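Local coordinates for STIL N-terminal domain-containing protein (Trichoplax adhaerens, PDB 5OI9) that probably takes part in centriole assembly as the N-terminal domain of a STIL protein, the family in which CEP85 binding to STIL supports PLK4 activation, at residues I201-I206 with P308-C313; V257-D262 with F296-Y301. One frame throughout, in Å; residues are numbered along the deposited sequence.

How the contacts relate
Both contacts belong to one mixed sheet, and their centres lie about 8 Å apart. Contact 2 pairs strands 256-264 and 296-302 in parallel; the next strand, 309-314, runs antiparallel to 296-302 and carries the second segment of contact 1. The two contacts therefore touch directly: C313 N lies 2.7 Å from F296 O, and E309 O lies 2.8 Å from L300 N, both probable hydrogen bonds. At the same border P308 CB packs 3.6 Å from Y301 CE1. Along the chain contact 2 is nested inside the loop closed by contact 1. Contact 2 is wholly buried, whereas contact 1 is partly buried, with L202 and P203 exposed among its touching residues.

Contact 1: I201-I206 with P308-C313; sequences ILPVSI and PEFWEC
The F310 ring of strand 309-314 lies beneath the backbone of P203 and V204, in the loop between strand 196-200 and helix 210-216. P203 CA makes a CH-pi contact 3.8 Å from the F310 ring centroid, 23° off its normal, and V204 N sits over the same face. F310 CG, anti to its own carbonyl carbon (chi1 -67°), carries the ring under the loop. F310 CE1 touches P203 CB at 3.7 Å, F310 CE2 lies near V204 CB, and F310 CZ meets I206 CD1 obliquely at 4.0 Å. An alanine here would remove the ring that P203, V204 and I206 rest on and would probably loosen the loop against the mixed sheet.

I201 CG1, crowded between its backbone N and carbonyl carbon, packs 3.7 Å from F310 CB. The I201 side chain crosses E312 at about a right angle, CG2 to CB; the E312 carboxylate bonds instead to S20 and W18. I201 N donates to F310 O over 3.0 Å, nearly straight at 173° but from above the carbonyl plane. With a water donating to I201 O and accepting from F310 N, these four backbone atoms are paired directly or through the water, while loop backbone meets the ring face and apolar side chains add to it around the ring.

Contact 2: V257-D262 with F296-Y301; sequences VGIWVD and FILVLY
L298 CD1 sits between two side chains of the neighbouring strand, 3.8 Å from both I259 CG1 and V261 CG2, and crosses each obliquely. Its CG is anti to the backbone N (chi1 162°), and the second torsion swings CD1 back toward strand 256-264. L300 adopts a similar shape, so its CD1 lies 3.7 Å from V261 CB, the two side chains alongside each other. I259 has CG1 in the crowded position (chi1 62°), reaching L298 CD1 and, more distantly, the edge of the F296 ring. This face, with I259, V261, L298 and L300, receives helix 270-281, which leans on I259 and V261: the crossover helix of a beta-alpha-beta unit whose parallel strands pair here through five backbone bonds, from I297 N to V257 O through Y301 N to V261 O. On the other face W260 CB packs 4.0 Å from V299 CB, but its indole, turned by chi1 62°, leads away; its NE1 hydrogen-bonds to V244 O and the ring leans on helix 210-216. W260 CB also stands at the edge of the Y301 ring, 4.3 Å from CE2. At G258 a CB would fall 2.0 Å from I297 O, and the backbone conformation would also jam it against V257 O; G258 CA instead approaches I297 O at 3.2 Å.

Contact 1: I201-I206 with P308-C313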
loop_
_atom_site.group_PDB
_atom_site.type_symbol
_atom_site.label_atom_id
_atom_site.label_comp_id
_atom_site.label_asym_id
_atom_site.label_seq_id
_atom_site.Cartn_x
_atom_site.Cartn_y
_atom_site.Cartn_z
ATOM N N ILE A 201 -0.858 22.031 14.595
ATOM C CA ILE A 201 0.005 23.000 15.259
ATOM C C ILE A 201 -0.030 24.318 14.491
ATOM O O ILE A 201 -0.544 24.404 13.375
ATOM C CB ILE A 201 1.460 22.501 15.394
ATOM C CG1 ILE A 201 2.101 22.341 14.015
ATOM C CG2 ILE A 201 1.511 21.191 16.166
ATOM C CD1 ILE A 201 3.573 21.990 14.066
ATOM N N LEU A 202 0.537 25.351 15.115
ATOM C CA LEU A 202 0.609 26.667 14.501
ATOM C C LEU A 202 1.550 26.647 13.295
ATOM O O LEU A 202 2.484 25.844 13.242
ATOM C CB LEU A 202 1.088 27.704 15.514
ATOM C CG LEU A 202 0.138 28.056 16.661
ATOM C CD1 LEU A 202 0.837 28.946 17.675
ATOM C CD2 LEU A 202 -1.114 28.734 16.130
ATOM N N PRO A 203 1.323 27.525 12.315
ATOM C CA PRO A 203 2.164 27.513 11.112
ATOM C C PRO A 203 3.612 27.854 11.427
ATOM O O PRO A 203 3.910 28.628 12.339
ATOM C CB PRO A 203 1.522 28.581 10.217
ATOM C CG PRO A 203 0.127 28.719 10.724
ATOM C CD PRO A 203 0.213 28.484 12.201
ATOM N N VAL A 204 4.516 27.259 10.652
ATOM C CA VAL A 204 5.953 27.440 10.811
ATOM C C VAL A 204 6.504 28.078 9.542
ATOM O O VAL A 204 6.049 27.773 8.435
ATOM C CB VAL A 204 6.659 26.101 11.111
ATOM C CG1 VAL A 204 8.143 26.316 11.345
ATOM C CG2 VAL A 204 6.020 25.427 12.316
ATOM N N SER A 205 7.477 28.968 9.712
ATOM C CA SER A 205 8.068 29.676 8.584
ATOM C C SER A 205 8.792 28.713 7.648
ATOM O O SER A 205 9.546 27.840 8.085
ATOM C CB SER A 205 9.042 30.743 9.086
ATOM O OG SER A 205 9.786 31.292 8.014
ATOM N N ILE A 206 8.566 28.888 6.349
ATOM C CA ILE A 206 9.204 28.088 5.311
ATOM C C ILE A 206 10.054 29.013 4.451
ATOM O O ILE A 206 9.570 30.052 3.987
ATOM C CB ILE A 206 8.171 27.342 4.447
ATOM C CG1 ILE A 206 7.340 26.384 5.308
ATOM C CG2 ILE A 206 8.860 26.590 3.317
ATOM C CD1 ILE A 206 6.188 25.748 4.567
ATOM N N PRO A 308 -1.066 25.840 3.375
ATOM C CA PRO A 308 -0.846 24.490 3.902
ATOM C C PRO A 308 -1.225 24.385 5.370
ATOM O O PRO A 308 -1.262 25.371 6.110
ATOM C CB PRO A 308 0.660 24.279 3.707
ATOM C CG PRO A 308 1.226 25.659 3.766
ATOM C CD PRO A 308 0.203 26.533 3.092
ATOM N N GLU A 309 -1.513 23.157 5.782
ATOM C CA GLU A 309 -1.752 22.825 7.177
ATOM C C GLU A 309 -0.484 22.246 7.791
ATOM O O GLU A 309 0.283 21.543 7.128
ATOM C CB GLU A 309 -2.894 21.816 7.322
ATOM C CG GLU A 309 -4.208 22.222 6.678
ATOM C CD GLU A 309 -5.249 21.120 6.771
ATOM O OE1 GLU A 309 -4.893 20.003 7.212
ATOM O OE2 GLU A 309 -6.420 21.366 6.407
ATOM N N PHE A 310 -0.274 22.540 9.069
ATOM C CA PHE A 310 0.894 22.071 9.802
ATOM C C PHE A 310 0.456 21.100 10.889
ATOM O O PHE A 310 -0.468 21.395 11.656
ATOM C CB PHE A 310 1.668 23.245 10.407
ATOM C CG PHE A 310 2.319 24.132 9.382
ATOM C CD1 PHE A 310 1.579 25.076 8.691
ATOM C CD2 PHE A 310 3.675 24.020 9.109
ATOM C CE1 PHE A 310 2.173 25.890 7.747
ATOM C CE2 PHE A 310 4.275 24.836 8.166
ATOM C CZ PHE A 310 3.521 25.771 7.486
ATOM N N TRP A 311 1.116 19.944 10.943
ATOM C CA TRP A 311 0.831 18.909 11.923
ATOM C C TRP A 311 2.129 18.411 12.536
ATOM O O TRP A 311 3.161 18.344 11.862
ATOM C CB TRP A 311 0.097 17.714 11.296
ATOM C CG TRP A 311 -1.225 18.033 10.681
ATOM C CD1 TRP A 311 -1.449 18.676 9.498
ATOM C CD2 TRP A 311 -2.513 17.701 11.208
ATOM N NE1 TRP A 311 -2.799 18.768 9.258
ATOM C CE2 TRP A 311 -3.474 18.178 10.294
ATOM C CE3 TRP A 311 -2.948 17.043 12.363
ATOM C CZ2 TRP A 311 -4.844 18.024 10.504
ATOM C CZ3 TRP A 311 -4.305 16.888 12.567
ATOM C CH2 TRP A 311 -5.238 17.379 11.643
ATOM N N GLU A 312 2.072 18.057 13.817
ATOM C CA GLU A 312 3.140 17.305 14.464
ATOM C C GLU A 312 2.706 15.849 14.562
ATOM O O GLU A 312 1.704 15.538 15.217
ATOM C CB GLU A 312 3.471 17.856 15.850
ATOM C CG GLU A 312 4.562 17.052 16.556
ATOM C CD GLU A 312 5.100 17.736 17.801
ATOM O OE1 GLU A 312 4.831 17.244 18.917
ATOM O OE2 GLU A 312 5.794 18.762 17.662
ATOM N N CYS A 313 3.454 14.964 13.912
ATOM C CA CYS A 313 3.138 13.545 13.870
ATOM C C CYS A 313 4.095 12.772 14.763
ATOM O O CYS A 313 5.281 13.106 14.857
ATOM C CB CYS A 313 3.216 13.008 12.441
ATOM S SG CYS A 313 2.239 13.944 11.252
HETATM O O HOH W 1 -1.433 24.519 10.879
#

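Contact 2: V257-D262 with F296-Y301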
loop_
_atom_site.group_PDB
_atom_site.type_symbol
_atom_site.label_atom_id
_atom_site.label_comp_id
_atom_site.label_asym_id
_atom_site.label_seq_id
_atom_site.Cartn_x
_atom_site.Cartn_y
_atom_site.Cartn_z
ATOM N N VAL A 257 13.557 16.894 9.518
ATOM C CA VAL A 257 12.643 17.054 10.642
ATOM C C VAL A 257 11.223 16.628 10.310
ATOM O O VAL A 257 10.336 16.764 11.159
ATOM C CB VAL A 257 12.649 18.503 11.169
ATOM C CG1 VAL A 257 13.993 18.835 11.804
ATOM C CG2 VAL A 257 12.323 19.475 10.038
ATOM N N GLY A 258 10.973 16.126 9.108
ATOM C CA GLY A 258 9.628 15.718 8.751
ATOM C C GLY A 258 9.469 15.635 7.243
ATOM O O GLY A 258 10.435 15.429 6.511
ATOM N N ILE A 259 8.219 15.798 6.807
ATOM C CA ILE A 259 7.824 15.577 5.422
ATOM C C ILE A 259 6.836 16.654 4.998
ATOM O O ILE A 259 6.244 17.351 5.824
ATOM C CB ILE A 259 7.181 14.187 5.213
ATOM C CG1 ILE A 259 5.905 14.070 6.052
ATOM C CG2 ILE A 259 8.158 13.078 5.558
ATOM C CD1 ILE A 259 5.148 12.763 5.853
ATOM N N TRP A 260 6.668 16.783 3.684
ATOM C CA TRP A 260 5.572 17.547 3.112
ATOM C C TRP A 260 4.804 16.654 2.148
ATOM O O TRP A 260 5.374 15.755 1.522
ATOM C CB TRP A 260 6.057 18.826 2.402
ATOM C CG TRP A 260 6.973 18.604 1.238
ATOM C CD1 TRP A 260 8.340 18.627 1.252
ATOM C CD2 TRP A 260 6.591 18.350 -0.119
ATOM N NE1 TRP A 260 8.830 18.395 -0.010
ATOM C CE2 TRP A 260 7.778 18.220 -0.870
ATOM C CE3 TRP A 260 5.362 18.213 -0.772
ATOM C CZ2 TRP A 260 7.772 17.958 -2.239
ATOM C CZ3 TRP A 260 5.358 17.948 -2.133
ATOM C CH2 TRP A 260 6.555 17.826 -2.850
ATOM N N VAL A 261 3.496 16.887 2.055
ATOM C CA VAL A 261 2.614 16.099 1.202
ATOM C C VAL A 261 1.700 17.047 0.437
ATOM O O VAL A 261 1.182 18.017 1.002
ATOM C CB VAL A 261 1.791 15.075 2.015
ATOM C CG1 VAL A 261 0.760 14.383 1.128
ATOM C CG2 VAL A 261 2.710 14.045 2.661
ATOM N N ASP A 262 1.504 16.763 -0.849
ATOM C CA ASP A 262 0.687 17.581 -1.733
ATOM C C ASP A 262 -0.322 16.696 -2.456
ATOM O O ASP A 262 -0.079 15.508 -2.686
ATOM C CB ASP A 262 1.569 18.326 -2.750
ATOM C CG ASP A 262 0.771 19.192 -3.703
ATOM O OD1 ASP A 262 -0.341 19.624 -3.335
ATOM O OD2 ASP A 262 1.258 19.432 -4.829
ATOM N N PHE A 296 7.484 14.643 14.561
ATOM C CA PHE A 296 8.038 15.255 13.366
ATOM C C PHE A 296 6.947 16.052 12.670
ATOM O O PHE A 296 5.755 15.878 12.936
ATOM C CB PHE A 296 8.655 14.216 12.414
ATOM C CG PHE A 296 7.679 13.195 11.898
ATOM C CD1 PHE A 296 7.042 13.378 10.680
ATOM C CD2 PHE A 296 7.418 12.040 12.617
ATOM C CE1 PHE A 296 6.154 12.434 10.194
ATOM C CE2 PHE A 296 6.532 11.093 12.138
ATOM C CZ PHE A 296 5.899 11.290 10.925
ATOM N N ILE A 297 7.367 16.941 11.794
ATOM C CA ILE A 297 6.451 17.914 11.216
ATOM C C ILE A 297 5.935 17.391 9.886
ATOM O O ILE A 297 6.636 16.702 9.140
ATOM C CB ILE A 297 7.122 19.297 11.064
ATOM C CG1 ILE A 297 6.073 20.371 10.763
ATOM C CG2 ILE A 297 8.194 19.264 9.978
ATOM C CD1 ILE A 297 6.550 21.783 11.012
ATOM N N LEU A 298 4.673 17.703 9.608
ATOM C CA LEU A 298 4.054 17.445 8.316
ATOM C C LEU A 298 3.514 18.763 7.788
ATOM O O LEU A 298 2.675 19.394 8.436
ATOM C CB LEU A 298 2.934 16.406 8.431
ATOM C CG LEU A 298 1.932 16.354 7.274
ATOM C CD1 LEU A 298 2.599 15.892 5.987
ATOM C CD2 LEU A 298 0.762 15.446 7.636
ATOM N N VAL A 299 4.016 19.189 6.634
ATOM C CA VAL A 299 3.491 20.350 5.927
ATOM C C VAL A 299 2.551 19.815 4.858
ATOM O O VAL A 299 2.992 19.207 3.877
ATOM C CB VAL A 299 4.613 21.208 5.325
ATOM C CG1 VAL A 299 4.037 22.441 4.657
ATOM C CG2 VAL A 299 5.610 21.605 6.405
ATOM N N LEU A 300 1.251 20.015 5.056
ATOM C CA LEU A 300 0.222 19.373 4.245
ATOM C C LEU A 300 -0.406 20.406 3.318
ATOM O O LEU A 300 -1.133 21.296 3.773
ATOM C CB LEU A 300 -0.832 18.722 5.138
ATOM C CG LEU A 300 -1.828 17.791 4.446
ATOM C CD1 LEU A 300 -1.097 16.656 3.747
ATOM C CD2 LEU A 300 -2.829 17.248 5.452
ATOM N N TYR A 301 -0.139 20.275 2.020
ATOM C CA TYR A 301 -0.746 21.129 1.001
ATOM C C TYR A 301 -2.001 20.438 0.485
ATOM O O TYR A 301 -1.953 19.622 -0.435
ATOM C CB TYR A 301 0.240 21.406 -0.128
ATOM C CG TYR A 301 1.454 22.189 0.305
ATOM C CD1 TYR A 301 1.446 23.578 0.293
ATOM C CD2 TYR A 301 2.609 21.542 0.728
ATOM C CE1 TYR A 301 2.553 24.301 0.690
ATOM C CE2 TYR A 301 3.720 22.256 1.126
ATOM C CZ TYR A 301 3.686 23.636 1.107
ATOM O OH TYR A 301 4.789 24.354 1.503
#